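Local coordinates for aac(6')-Ii (Enterococcus faecium, PDB 1N71), which probably transfers an acetyl group from acetyl-coenzyme A to the 6'-amino group of aminoglycoside antibiotics, and so gives resistance to them, at residues 55-60 and 80-85; 74-79 and 145-150; 105-110 and 150-155; 136-139 and 143-146. One frame throughout, in Å; residues are numbered along the deposited sequence.

Interaction 1: residues 55-60 and 80-85; sequences ELVGFI and SSRRKN. With COA (coenzyme A), chain E.
Val57 and Arg82 are the pair with the nearest CA atoms, 7.0 Å apart, between the start of strand 55-66 and the irregular loop 80-85 that follows strand 70-78. No hydrogen bond joins the two backbones. On the strand side, Val57 and Gly58 both face Ala50 of the neighbouring strand, a classic beta bulge. The CG1 methyl of Val57 packs over one face of the Arg82 guanidinium, 3.4 Å from NH1. The Arg82 chain bends at the CB-CG bond (chi2 -57°), which carries the guanidinium past the Val57 methyl. Glu55 comes to the same group with its chain extended; its OE1 stands 3.5 Å from Arg82 NH2. The carboxylate and guanidinium planes lie 78° apart and the oxygen sits well out of the guanidinium plane, so this salt bridge is one of charge alone. Arg83 and Lys84, further along the loop, meet the cofactor. Lys84 N gives coenzyme A O4A a nearly straight hydrogen bond of 2.8 Å (173°). Arg83 lays one guanidinium face on the pantetheine amide, with Ser80 CA against the opposite face, while its NE is hydrogen-bonded to Val78 O. Together with Gln86 N and Gly88 N, which also bind the cofactor, this turn forms the pyrophosphate-binding loop of the GNAT fold, running from the central strand into helix 87-101.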
# COMPACT_ATOMS: atom_id res chain seq x y z
N GLU A 55 8.25 -27.68 -15.06
CA GLU A 55 7.04 -26.87 -15.11
C GLU A 55 6.88 -25.95 -13.91
O GLU A 55 7.01 -26.37 -12.77
CB GLU A 55 5.82 -27.78 -15.22
CG GLU A 55 4.48 -27.10 -14.97
CD GLU A 55 3.29 -28.03 -15.18
OE1 GLU A 55 3.39 -29.22 -14.81
OE2 GLU A 55 2.25 -27.57 -15.69
N LEU A 56 6.60 -24.68 -14.19
CA LEU A 56 6.39 -23.69 -13.13
C LEU A 56 4.98 -23.88 -12.60
O LEU A 56 4.00 -23.67 -13.32
CB LEU A 56 6.54 -22.27 -13.68
CG LEU A 56 6.44 -21.16 -12.63
CD1 LEU A 56 7.70 -21.16 -11.77
CD2 LEU A 56 6.27 -19.80 -13.30
N VAL A 57 4.86 -24.27 -11.33
CA VAL A 57 3.55 -24.50 -10.73
C VAL A 57 3.17 -23.44 -9.69
O VAL A 57 2.04 -23.40 -9.22
CB VAL A 57 3.48 -25.89 -10.07
CG1 VAL A 57 3.68 -26.98 -11.13
CG2 VAL A 57 4.54 -26.00 -8.99
N GLY A 58 4.13 -22.58 -9.34
CA GLY A 58 3.86 -21.55 -8.36
C GLY A 58 4.89 -20.44 -8.36
O GLY A 58 6.06 -20.66 -8.70
N PHE A 59 4.47 -19.24 -7.99
CA PHE A 59 5.38 -18.11 -7.96
C PHE A 59 4.98 -17.13 -6.86
O PHE A 59 3.80 -16.94 -6.60
CB PHE A 59 5.36 -17.37 -9.30
CG PHE A 59 6.26 -16.17 -9.35
CD1 PHE A 59 7.62 -16.32 -9.61
CD2 PHE A 59 5.75 -14.89 -9.13
CE1 PHE A 59 8.47 -15.21 -9.64
CE2 PHE A 59 6.59 -13.77 -9.16
CZ PHE A 59 7.96 -13.93 -9.42
N ILE A 60 5.98 -16.53 -6.23
CA ILE A 60 5.73 -15.55 -5.18
C ILE A 60 6.81 -14.47 -5.28
O ILE A 60 7.96 -14.76 -5.63
CB ILE A 60 5.75 -16.20 -3.77
CG1 ILE A 60 5.24 -15.19 -2.73
CG2 ILE A 60 7.17 -16.65 -3.42
CD1 ILE A 60 5.07 -15.78 -1.34
N SER A 80 -4.03 -23.50 -10.30
CA SER A 80 -5.28 -23.93 -9.69
C SER A 80 -5.40 -25.45 -9.63
O SER A 80 -6.19 -25.97 -8.84
CB SER A 80 -6.48 -23.35 -10.46
OG SER A 80 -6.54 -23.87 -11.78
N SER A 81 -4.61 -26.14 -10.44
CA SER A 81 -4.65 -27.60 -10.46
C SER A 81 -3.62 -28.23 -9.53
O SER A 81 -3.53 -29.46 -9.43
CB SER A 81 -4.44 -28.11 -11.89
OG SER A 81 -3.22 -27.64 -12.44
N ARG A 82 -2.83 -27.41 -8.84
CA ARG A 82 -1.81 -27.94 -7.93
C ARG A 82 -1.95 -27.40 -6.51
O ARG A 82 -1.04 -27.56 -5.69
CB ARG A 82 -0.42 -27.60 -8.46
CG ARG A 82 -0.10 -28.16 -9.84
CD ARG A 82 -0.26 -29.67 -9.88
NE ARG A 82 0.59 -30.27 -10.91
CZ ARG A 82 1.91 -30.35 -10.83
NH1 ARG A 82 2.54 -29.87 -9.76
NH2 ARG A 82 2.61 -30.89 -11.82
N ARG A 83 -3.08 -26.78 -6.22
CA ARG A 83 -3.33 -26.21 -4.91
C ARG A 83 -3.63 -27.25 -3.84
O ARG A 83 -3.87 -28.42 -4.14
CB ARG A 83 -4.46 -25.18 -5.00
CG ARG A 83 -4.09 -24.00 -5.88
CD ARG A 83 -5.26 -23.07 -6.16
NE ARG A 83 -4.85 -21.98 -7.04
CZ ARG A 83 -5.68 -21.11 -7.61
NH1 ARG A 83 -6.99 -21.20 -7.39
NH2 ARG A 83 -5.21 -20.16 -8.39
N LYS A 84 -3.61 -26.80 -2.59
CA LYS A 84 -3.89 -27.65 -1.44
C LYS A 84 -2.85 -28.73 -1.17
O LYS A 84 -3.17 -29.79 -0.63
CB LYS A 84 -5.28 -28.28 -1.58
CG LYS A 84 -6.42 -27.28 -1.62
CD LYS A 84 -6.32 -26.28 -0.48
CE LYS A 84 -7.61 -25.48 -0.31
NZ LYS A 84 -8.02 -24.79 -1.57
N ASN A 85 -1.60 -28.48 -1.55
CA ASN A 85 -0.54 -29.44 -1.29
C ASN A 85 0.74 -28.75 -0.82
O ASN A 85 1.84 -29.12 -1.23
CB ASN A 85 -0.23 -30.29 -2.52
CG ASN A 85 0.75 -31.42 -2.22
OD1 ASN A 85 1.33 -32.02 -3.12
ND2 ASN A 85 0.93 -31.73 -0.93
N1A COA E . -9.16 -20.61 2.59
C2A COA E . -8.86 -21.17 3.78
N3A COA E . -7.77 -21.90 4.10
C4A COA E . -6.92 -22.03 3.03
C5A COA E . -7.09 -21.51 1.77
C6A COA E . -8.28 -20.75 1.55
N6A COA E . -8.57 -20.20 0.37
N7A COA E . -6.02 -21.84 0.95
C8A COA E . -5.25 -22.55 1.72
N9A COA E . -5.73 -22.71 3.00
C1B COA E . -5.13 -23.44 4.13
C2B COA E . -5.06 -24.96 3.89
O2B COA E . -6.29 -25.56 4.31
C3B COA E . -3.92 -25.45 4.78
O3B COA E . -4.41 -25.52 6.13
P3B COA E . -4.25 -26.86 7.01
O7A COA E . -4.94 -27.90 6.22
O8A COA E . -4.91 -26.51 8.29
O9A COA E . -2.78 -27.05 7.12
C4B COA E . -2.94 -24.28 4.69
O4B COA E . -3.75 -23.15 4.36
C5B COA E . -1.80 -24.47 3.67
O5B COA E . -2.31 -24.42 2.34
P1A COA E . -1.37 -24.68 1.05
O1A COA E . -1.66 -26.03 0.52
O2A COA E . 0.02 -24.30 1.38
O3A COA E . -1.96 -23.59 0.03
P2A COA E . -1.91 -23.60 -1.57
O4A COA E . -3.21 -24.08 -2.08
O5A COA E . -0.66 -24.22 -2.04
O6A COA E . -1.82 -22.03 -1.88
CBP COA E . -3.14 -20.01 -2.22
CCP COA E . -2.71 -21.10 -1.24
CDP COA E . -4.17 -19.12 -1.51
CEP COA E . -1.89 -19.17 -2.62
CAP COA E . -3.78 -20.71 -3.49
OAP COA E . -4.96 -21.46 -3.16
C9P COA E . -4.02 -19.74 -4.66
O9P COA E . -3.23 -19.72 -5.62
N8P COA E . -5.10 -18.96 -4.57
C7P COA E . -5.51 -17.97 -5.56
C6P COA E . -4.66 -16.70 -5.51
C5P COA E . -5.06 -15.74 -4.40
O5P COA E . -6.24 -15.39 -4.27
N4P COA E . -4.07 -15.31 -3.61
C3P COA E . -4.23 -14.38 -2.49
C2P COA E . -3.30 -13.18 -2.60
S1P COA E . -4.11 -11.61 -2.25

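Interaction 2: residues 74-79 and 145-150; sequences HPLVVE and EFYEKL. With COA (coenzyme A), chain E.
The hydroxyl of Tyr147 is buried against carbon: OH lies 3.3 Å from Leu76 CD2 and 3.1 Å from C2P of coenzyme A, and it has no polar partner in the model. The same CD2 methyl also meets Phe146, 3.6 Å from CE2, so one leucine methyl touches both aromatic side chains, which come to it from the opposite direction. A chi1 of 174° turns Leu76 CG away from the backbone nitrogen, and CD2 spans the gap from strand 70-78 to helix 144-149. These elements flank the cofactor, which lies in the cleft of the GNAT fold where the central strands splay apart. Phe146 turns one ring face to the pantetheine, with CCP centred 3.7 Å above it, and O4B of the ribose lies at its edge. Tyr147 in turn carries Phe146 CD2 over one of its faces, while C3P stands near its plane at the edge. From the strand, Val78 N is hydrogen-bonded to the pantetheine carbonyl O9P at 3.3 Å, with a bent N-H...O angle of 143°. At the end of the helix, the extended chain of Lys149 brings NZ to the 3'-phosphate, 2.8 Å from O8A, and to the ester oxygen O3B.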
# COMPACT_ATOMS: atom_id res chain seq x y z
N HIS A 74 3.81 -9.79 -3.04
CA HIS A 74 3.05 -9.63 -4.28
C HIS A 74 3.88 -10.06 -5.49
O HIS A 74 4.98 -9.56 -5.70
CB HIS A 74 2.62 -8.17 -4.43
CG HIS A 74 1.94 -7.87 -5.73
ND1 HIS A 74 2.63 -7.72 -6.92
CD2 HIS A 74 0.63 -7.71 -6.04
CE1 HIS A 74 1.77 -7.47 -7.89
NE2 HIS A 74 0.55 -7.46 -7.39
N PRO A 75 3.36 -11.01 -6.28
CA PRO A 75 2.08 -11.68 -6.07
C PRO A 75 2.33 -13.06 -5.47
O PRO A 75 3.46 -13.39 -5.11
CB PRO A 75 1.53 -11.78 -7.47
CG PRO A 75 2.78 -12.18 -8.23
CD PRO A 75 3.87 -11.28 -7.64
N LEU A 76 1.27 -13.84 -5.36
CA LEU A 76 1.36 -15.22 -4.89
C LEU A 76 0.35 -15.99 -5.71
O LEU A 76 -0.86 -15.75 -5.62
CB LEU A 76 1.02 -15.35 -3.40
CG LEU A 76 0.97 -16.82 -2.93
CD1 LEU A 76 2.28 -17.54 -3.29
CD2 LEU A 76 0.72 -16.88 -1.43
N VAL A 77 0.84 -16.92 -6.52
CA VAL A 77 -0.05 -17.71 -7.35
C VAL A 77 0.46 -19.14 -7.46
O VAL A 77 1.66 -19.37 -7.58
CB VAL A 77 -0.17 -17.11 -8.76
CG1 VAL A 77 1.19 -17.06 -9.42
CG2 VAL A 77 -1.13 -17.94 -9.61
N VAL A 78 -0.48 -20.07 -7.40
CA VAL A 78 -0.20 -21.49 -7.51
C VAL A 78 -1.18 -22.01 -8.55
O VAL A 78 -2.37 -21.67 -8.50
CB VAL A 78 -0.46 -22.22 -6.17
CG1 VAL A 78 -0.30 -23.73 -6.35
CG2 VAL A 78 0.50 -21.70 -5.10
N GLU A 79 -0.71 -22.81 -9.51
CA GLU A 79 -1.62 -23.34 -10.52
C GLU A 79 -2.86 -23.88 -9.82
O GLU A 79 -2.74 -24.64 -8.85
CB GLU A 79 -0.97 -24.48 -11.31
CG GLU A 79 0.25 -24.08 -12.10
CD GLU A 79 0.70 -25.17 -13.05
OE1 GLU A 79 0.81 -26.33 -12.61
OE2 GLU A 79 0.94 -24.86 -14.23
N GLU A 145 -7.43 -16.60 5.35
CA GLU A 145 -7.21 -17.66 6.33
C GLU A 145 -5.93 -18.43 6.03
O GLU A 145 -5.30 -18.97 6.94
CB GLU A 145 -8.42 -18.59 6.35
CG GLU A 145 -8.37 -19.67 7.42
CD GLU A 145 -9.75 -20.19 7.77
OE1 GLU A 145 -10.58 -20.35 6.85
OE2 GLU A 145 -10.01 -20.43 8.97
N PHE A 146 -5.56 -18.48 4.76
CA PHE A 146 -4.33 -19.16 4.36
C PHE A 146 -3.18 -18.41 5.02
O PHE A 146 -2.28 -19.01 5.61
CB PHE A 146 -4.18 -19.11 2.83
CG PHE A 146 -2.76 -19.33 2.36
CD1 PHE A 146 -2.18 -20.60 2.44
CD2 PHE A 146 -2.02 -18.28 1.84
CE1 PHE A 146 -0.86 -20.80 2.01
CE2 PHE A 146 -0.71 -18.47 1.41
CZ PHE A 146 -0.13 -19.73 1.49
N TYR A 147 -3.21 -17.09 4.92
CA TYR A 147 -2.15 -16.27 5.50
C TYR A 147 -2.18 -16.34 7.03
O TYR A 147 -1.13 -16.40 7.66
CB TYR A 147 -2.28 -14.83 5.02
CG TYR A 147 -2.00 -14.68 3.54
CD1 TYR A 147 -0.71 -14.85 3.04
CD2 TYR A 147 -3.03 -14.41 2.64
CE1 TYR A 147 -0.44 -14.75 1.68
CE2 TYR A 147 -2.78 -14.30 1.27
CZ TYR A 147 -1.48 -14.47 0.80
OH TYR A 147 -1.23 -14.36 -0.55
N GLU A 148 -3.37 -16.34 7.62
CA GLU A 148 -3.46 -16.43 9.07
C GLU A 148 -2.73 -17.67 9.56
O GLU A 148 -2.00 -17.62 10.55
CB GLU A 148 -4.92 -16.51 9.54
CG GLU A 148 -5.72 -15.25 9.32
CD GLU A 148 -6.89 -15.15 10.27
OE1 GLU A 148 -7.57 -16.18 10.49
OE2 GLU A 148 -7.15 -14.04 10.79
N LYS A 149 -2.93 -18.79 8.87
CA LYS A 149 -2.28 -20.02 9.27
C LYS A 149 -0.76 -19.96 9.14
O LYS A 149 -0.05 -20.76 9.74
CB LYS A 149 -2.85 -21.20 8.47
CG LYS A 149 -4.30 -21.50 8.84
CD LYS A 149 -4.80 -22.79 8.23
CE LYS A 149 -6.22 -23.10 8.69
NZ LYS A 149 -6.70 -24.39 8.12
N LEU A 150 -0.26 -19.00 8.36
CA LEU A 150 1.18 -18.84 8.20
C LEU A 150 1.72 -17.77 9.15
O LEU A 150 2.87 -17.35 9.03
CB LEU A 150 1.53 -18.48 6.76
CG LEU A 150 1.21 -19.60 5.77
CD1 LEU A 150 1.71 -19.23 4.38
CD2 LEU A 150 1.88 -20.89 6.24
N1A COA E . -9.16 -20.61 2.59
C2A COA E . -8.86 -21.17 3.78
N3A COA E . -7.77 -21.90 4.10
C4A COA E . -6.92 -22.03 3.03
C5A COA E . -7.09 -21.51 1.77
C6A COA E . -8.28 -20.75 1.55
N6A COA E . -8.57 -20.20 0.37
N7A COA E . -6.02 -21.84 0.95
C8A COA E . -5.25 -22.55 1.72
N9A COA E . -5.73 -22.71 3.00
C1B COA E . -5.13 -23.44 4.13
C2B COA E . -5.06 -24.96 3.89
O2B COA E . -6.29 -25.56 4.31
C3B COA E . -3.92 -25.45 4.78
O3B COA E . -4.41 -25.52 6.13
P3B COA E . -4.25 -26.86 7.01
O7A COA E . -4.94 -27.90 6.22
O8A COA E . -4.91 -26.51 8.29
O9A COA E . -2.78 -27.05 7.12
C4B COA E . -2.94 -24.28 4.69
O4B COA E . -3.75 -23.15 4.36
C5B COA E . -1.80 -24.47 3.67
O5B COA E . -2.31 -24.42 2.34
P1A COA E . -1.37 -24.68 1.05
O1A COA E . -1.66 -26.03 0.52
O2A COA E . 0.02 -24.30 1.38
O3A COA E . -1.96 -23.59 0.03
P2A COA E . -1.91 -23.60 -1.57
O4A COA E . -3.21 -24.08 -2.08
O5A COA E . -0.66 -24.22 -2.04
O6A COA E . -1.82 -22.03 -1.88
CBP COA E . -3.14 -20.01 -2.22
CCP COA E . -2.71 -21.10 -1.24
CDP COA E . -4.17 -19.12 -1.51
CEP COA E . -1.89 -19.17 -2.62
CAP COA E . -3.78 -20.71 -3.49
OAP COA E . -4.96 -21.46 -3.16
C9P COA E . -4.02 -19.74 -4.66
O9P COA E . -3.23 -19.72 -5.62
N8P COA E . -5.10 -18.96 -4.57
C7P COA E . -5.51 -17.97 -5.56
C6P COA E . -4.66 -16.70 -5.51
C5P COA E . -5.06 -15.74 -4.40
O5P COA E . -6.24 -15.39 -4.27
N4P COA E . -4.07 -15.31 -3.61
C3P COA E . -4.23 -14.38 -2.49
C2P COA E . -3.30 -13.18 -2.60
S1P COA E . -4.11 -11.61 -2.25

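Interaction 3: residues 105-110 and 150-155; sequences ITIYLG and LGYKIV
Tyr152 enters the contact from CB, which points toward strand 106-112; with CG set anti to the carbonyl carbon (chi1 -69°), the ring reaches Ile107 and Leu109, which meet it obliquely. Further out, CD2 meets the CD2 methyl of Leu109 at 4.1 Å. The next atom, CE2, stands 3.7 Å from the carbonyl O of Ile107 and 4.1 Å from its CG2. At the tip, OH passes Ile107 CG2 at 3.9 Å, with CB and CD1 of that residue almost as near, and is hydrogen-bonded to Glu96 of helix 87-101. The backbone just before the tyrosine comes from a Schellman motif: Gly151, at positive phi, is the C-prime residue that ends helix 144-149, and Tyr152 N is hydrogen-bonded to Tyr147 O. The chain then enters strand 153-158, separated from strand 106-112 in the sheet by strand 168-174. Lys153 NZ is hydrogen-bonded to Thr129 OG1 of the second subunit and the Val155 backbone also pairs with that chain, so the edge strand joins the dimer. Van der Waals contacts, mostly with aliphatic carbons, hold the ring to the strand, while its polar end is satisfied at the helix, so one residue of the turn after helix 144-149 meets both strand 106-112 and helix 87-101.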
# COMPACT_ATOMS: atom_id res chain seq x y z
N ILE A 105 12.16 -6.75 8.06
CA ILE A 105 11.54 -6.96 9.37
C ILE A 105 10.11 -7.47 9.24
O ILE A 105 9.69 -8.37 9.97
CB ILE A 105 11.46 -5.63 10.16
CG1 ILE A 105 12.84 -5.00 10.30
CG2 ILE A 105 10.83 -5.88 11.51
CD1 ILE A 105 12.83 -3.69 11.06
N THR A 106 9.36 -6.87 8.33
CA THR A 106 7.97 -7.26 8.17
C THR A 106 7.53 -7.36 6.72
O THR A 106 8.05 -6.67 5.84
CB THR A 106 7.04 -6.26 8.87
OG1 THR A 106 5.67 -6.66 8.67
CG2 THR A 106 7.21 -4.88 8.29
N ILE A 107 6.55 -8.22 6.49
CA ILE A 107 5.99 -8.43 5.18
C ILE A 107 4.50 -8.21 5.36
O ILE A 107 3.90 -8.72 6.31
CB ILE A 107 6.22 -9.88 4.70
CG1 ILE A 107 7.72 -10.13 4.49
CG2 ILE A 107 5.45 -10.13 3.40
CD1 ILE A 107 8.05 -11.56 4.04
N TYR A 108 3.91 -7.43 4.47
CA TYR A 108 2.48 -7.18 4.54
C TYR A 108 1.89 -7.43 3.16
O TYR A 108 2.61 -7.50 2.17
CB TYR A 108 2.19 -5.74 4.97
CG TYR A 108 2.54 -4.71 3.93
CD1 TYR A 108 3.86 -4.30 3.73
CD2 TYR A 108 1.55 -4.15 3.13
CE1 TYR A 108 4.18 -3.36 2.76
CE2 TYR A 108 1.85 -3.21 2.15
CZ TYR A 108 3.17 -2.82 1.98
OH TYR A 108 3.47 -1.88 1.02
N LEU A 109 0.57 -7.55 3.10
CA LEU A 109 -0.11 -7.83 1.85
C LEU A 109 -1.54 -7.33 1.92
O LEU A 109 -2.07 -7.06 3.00
CB LEU A 109 -0.11 -9.34 1.58
CG LEU A 109 -0.79 -10.17 2.69
CD1 LEU A 109 -2.28 -10.30 2.41
CD2 LEU A 109 -0.15 -11.54 2.77
N GLY A 110 -2.16 -7.20 0.76
CA GLY A 110 -3.54 -6.78 0.69
C GLY A 110 -4.30 -7.86 -0.05
O GLY A 110 -3.96 -8.19 -1.19
N LEU A 150 -0.26 -19.00 8.36
CA LEU A 150 1.18 -18.84 8.20
C LEU A 150 1.72 -17.77 9.15
O LEU A 150 2.87 -17.35 9.03
CB LEU A 150 1.53 -18.48 6.76
CG LEU A 150 1.21 -19.60 5.77
CD1 LEU A 150 1.71 -19.23 4.38
CD2 LEU A 150 1.88 -20.89 6.24
N GLY A 151 0.89 -17.33 10.09
CA GLY A 151 1.33 -16.35 11.06
C GLY A 151 1.02 -14.90 10.76
O GLY A 151 1.44 -14.02 11.53
N TYR A 152 0.32 -14.63 9.67
CA TYR A 152 -0.03 -13.25 9.34
C TYR A 152 -1.29 -12.87 10.10
O TYR A 152 -2.12 -13.72 10.41
CB TYR A 152 -0.25 -13.07 7.83
CG TYR A 152 1.03 -13.22 7.03
CD1 TYR A 152 1.68 -14.45 6.94
CD2 TYR A 152 1.64 -12.11 6.44
CE1 TYR A 152 2.91 -14.57 6.28
CE2 TYR A 152 2.87 -12.22 5.78
CZ TYR A 152 3.50 -13.45 5.72
OH TYR A 152 4.73 -13.56 5.11
N LYS A 153 -1.42 -11.59 10.40
CA LYS A 153 -2.58 -11.09 11.14
C LYS A 153 -3.24 -9.95 10.38
O LYS A 153 -2.57 -9.17 9.71
CB LYS A 153 -2.10 -10.60 12.51
CG LYS A 153 -3.02 -9.63 13.23
CD LYS A 153 -2.40 -9.20 14.57
CE LYS A 153 -3.33 -8.28 15.35
NZ LYS A 153 -2.88 -8.09 16.76
N ILE A 154 -4.56 -9.85 10.45
CA ILE A 154 -5.24 -8.74 9.79
C ILE A 154 -4.94 -7.52 10.65
O ILE A 154 -5.29 -7.49 11.83
CB ILE A 154 -6.77 -8.94 9.71
CG1 ILE A 154 -7.09 -10.19 8.88
CG2 ILE A 154 -7.42 -7.68 9.10
CD1 ILE A 154 -8.58 -10.58 8.86
N VAL A 155 -4.29 -6.53 10.06
CA VAL A 155 -3.93 -5.31 10.77
C VAL A 155 -4.63 -4.08 10.22
O VAL A 155 -4.38 -2.96 10.66
CB VAL A 155 -2.42 -5.06 10.71
CG1 VAL A 155 -1.67 -6.15 11.46
CG2 VAL A 155 -1.96 -5.00 9.25

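Interaction 4: residues 136-139 and 143-146; sequences IQNL and PYEF. With COA (coenzyme A), chain E.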
# COMPACT_ATOMS: atom_id res chain seq x y z
N ILE A 136 -13.90 -11.62 12.28
CA ILE A 136 -14.03 -12.09 10.90
C ILE A 136 -14.28 -13.59 10.82
O ILE A 136 -13.75 -14.36 11.62
CB ILE A 136 -12.76 -11.76 10.07
CG1 ILE A 136 -13.00 -12.09 8.60
CG2 ILE A 136 -11.57 -12.58 10.58
CD1 ILE A 136 -11.88 -11.64 7.67
N GLN A 137 -15.11 -13.99 9.87
CA GLN A 137 -15.42 -15.40 9.64
C GLN A 137 -15.21 -15.66 8.16
O GLN A 137 -15.54 -14.83 7.32
CB GLN A 137 -16.88 -15.71 10.02
CG GLN A 137 -17.21 -15.50 11.49
CD GLN A 137 -16.52 -16.49 12.40
OE1 GLN A 137 -16.58 -17.70 12.17
NE2 GLN A 137 -15.88 -15.99 13.45
N ASN A 138 -14.66 -16.82 7.83
CA ASN A 138 -14.41 -17.17 6.44
C ASN A 138 -15.64 -17.83 5.83
O ASN A 138 -15.97 -18.98 6.17
CB ASN A 138 -13.20 -18.11 6.33
CG ASN A 138 -12.62 -18.15 4.93
OD1 ASN A 138 -13.22 -17.61 3.99
ND2 ASN A 138 -11.46 -18.78 4.78
N LEU A 139 -16.32 -17.12 4.95
CA LEU A 139 -17.53 -17.63 4.33
C LEU A 139 -17.32 -18.54 3.12
O LEU A 139 -17.98 -19.58 3.02
CB LEU A 139 -18.43 -16.47 3.92
CG LEU A 139 -18.68 -15.42 5.01
CD1 LEU A 139 -19.62 -14.36 4.47
CD2 LEU A 139 -19.26 -16.08 6.26
N PRO A 143 -8.79 -16.65 0.85
CA PRO A 143 -7.37 -16.87 1.18
C PRO A 143 -6.79 -16.13 2.39
O PRO A 143 -5.64 -16.39 2.75
CB PRO A 143 -6.66 -16.51 -0.12
CG PRO A 143 -7.53 -15.43 -0.68
CD PRO A 143 -8.92 -15.98 -0.45
N TYR A 144 -7.54 -15.23 3.01
CA TYR A 144 -6.99 -14.54 4.17
C TYR A 144 -6.61 -15.56 5.23
O TYR A 144 -5.61 -15.41 5.93
CB TYR A 144 -7.97 -13.52 4.77
CG TYR A 144 -8.98 -14.10 5.75
CD1 TYR A 144 -10.20 -14.61 5.30
CD2 TYR A 144 -8.71 -14.14 7.11
CE1 TYR A 144 -11.12 -15.16 6.20
CE2 TYR A 144 -9.62 -14.68 8.02
CZ TYR A 144 -10.83 -15.19 7.55
OH TYR A 144 -11.74 -15.74 8.44
N GLU A 145 -7.43 -16.60 5.35
CA GLU A 145 -7.21 -17.66 6.33
C GLU A 145 -5.93 -18.43 6.03
O GLU A 145 -5.30 -18.97 6.94
CB GLU A 145 -8.42 -18.59 6.35
CG GLU A 145 -8.37 -19.67 7.42
CD GLU A 145 -9.75 -20.19 7.77
OE1 GLU A 145 -10.58 -20.35 6.85
OE2 GLU A 145 -10.01 -20.43 8.97
N PHE A 146 -5.56 -18.48 4.76
CA PHE A 146 -4.33 -19.16 4.36
C PHE A 146 -3.18 -18.41 5.02
O PHE A 146 -2.28 -19.01 5.61
CB PHE A 146 -4.18 -19.11 2.83
CG PHE A 146 -2.76 -19.33 2.36
CD1 PHE A 146 -2.18 -20.60 2.44
CD2 PHE A 146 -2.02 -18.28 1.84
CE1 PHE A 146 -0.86 -20.80 2.01
CE2 PHE A 146 -0.71 -18.47 1.41
CZ PHE A 146 -0.13 -19.73 1.49
N1A COA E . -9.16 -20.61 2.59
C2A COA E . -8.86 -21.17 3.78
N3A COA E . -7.77 -21.90 4.10
C4A COA E . -6.92 -22.03 3.03
C5A COA E . -7.09 -21.51 1.77
C6A COA E . -8.28 -20.75 1.55
N6A COA E . -8.57 -20.20 0.37
N7A COA E . -6.02 -21.84 0.95
C8A COA E . -5.25 -22.55 1.72
N9A COA E . -5.73 -22.71 3.00
C1B COA E . -5.13 -23.44 4.13
C2B COA E . -5.06 -24.96 3.89
O2B COA E . -6.29 -25.56 4.31
C3B COA E . -3.92 -25.45 4.78
O3B COA E . -4.41 -25.52 6.13
P3B COA E . -4.25 -26.86 7.01
O7A COA E . -4.94 -27.90 6.22
O8A COA E . -4.91 -26.51 8.29
O9A COA E . -2.78 -27.05 7.12
C4B COA E . -2.94 -24.28 4.69
O4B COA E . -3.75 -23.15 4.36
C5B COA E . -1.80 -24.47 3.67
O5B COA E . -2.31 -24.42 2.34
P1A COA E . -1.37 -24.68 1.05
O1A COA E . -1.66 -26.03 0.52
O2A COA E . 0.02 -24.30 1.38
O3A COA E . -1.96 -23.59 0.03
P2A COA E . -1.91 -23.60 -1.57
O4A COA E . -3.21 -24.08 -2.08
O5A COA E . -0.66 -24.22 -2.04
O6A COA E . -1.82 -22.03 -1.88
CBP COA E . -3.14 -20.01 -2.22
CCP COA E . -2.71 -21.10 -1.24
CDP COA E . -4.17 -19.12 -1.51
CEP COA E . -1.89 -19.17 -2.62
CAP COA E . -3.78 -20.71 -3.49
OAP COA E . -4.96 -21.46 -3.16
C9P COA E . -4.02 -19.74 -4.66
O9P COA E . -3.23 -19.72 -5.62
N8P COA E . -5.10 -18.96 -4.57
C7P COA E . -5.51 -17.97 -5.56
C6P COA E . -4.66 -16.70 -5.51
C5P COA E . -5.06 -15.74 -4.40
O5P COA E . -6.24 -15.39 -4.27
N4P COA E . -4.07 -15.31 -3.61
C3P COA E . -4.23 -14.38 -2.49
C2P COA E . -3.30 -13.18 -2.60
S1P COA E . -4.11 -11.61 -2.25
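The ring of Tyr144 is covered on both faces: Ile136 CD1 sits over the centre of one, 3.7 Å from the centroid and 12° off the normal in a CH-pi contact, and Glu145 CB lies above the other. Asn138 CA is at its edge, in the ring plane. The Tyr144 and Asn138 side chains run antiparallel alongside one another, with the ring and amide planes steeply inclined; Tyr144 CE1 comes within 3.6 Å of Asn138 CG. From there Asn138 ND2 donates a 2.7 Å hydrogen bond to Glu145 OE1 (162°). The carboxylate oxygen is approached on its anti side, 33° out of plane, whereas the bond stays close to the amide plane. Asn138 OD1 accepts from His142 N, so both ends of the amide are used. This double grip probably fixes the amide's rotation and steadies the Glu145 carboxylate beside the adenine, where OE1 lies 3.6 Å from coenzyme A C2A.

Overall arrangement
From the N terminus, interaction 1 closes the short loop through strands 55-66 and 70-78 and ends in the turn before helix 87-101. Interaction 2 opens within that loop, at 74-79, and reaches on to 145-150, so the two cross; they also touch directly, through backbone pairing of the neighbouring strands. Interaction 3 starts at 105-110 and ends at 150-155, crossing interaction 2 and sharing Leu150 with it. Interaction 4 closes a short loop of three residues within the span of interaction 3 and shares Glu145 and Phe146 with interaction 2. Interactions 1, 2 and 4 all touch coenzyme A, which Gly110 of interaction 3 also meets; interaction 3 ties the turn after helix 144-149 to strand 106-112.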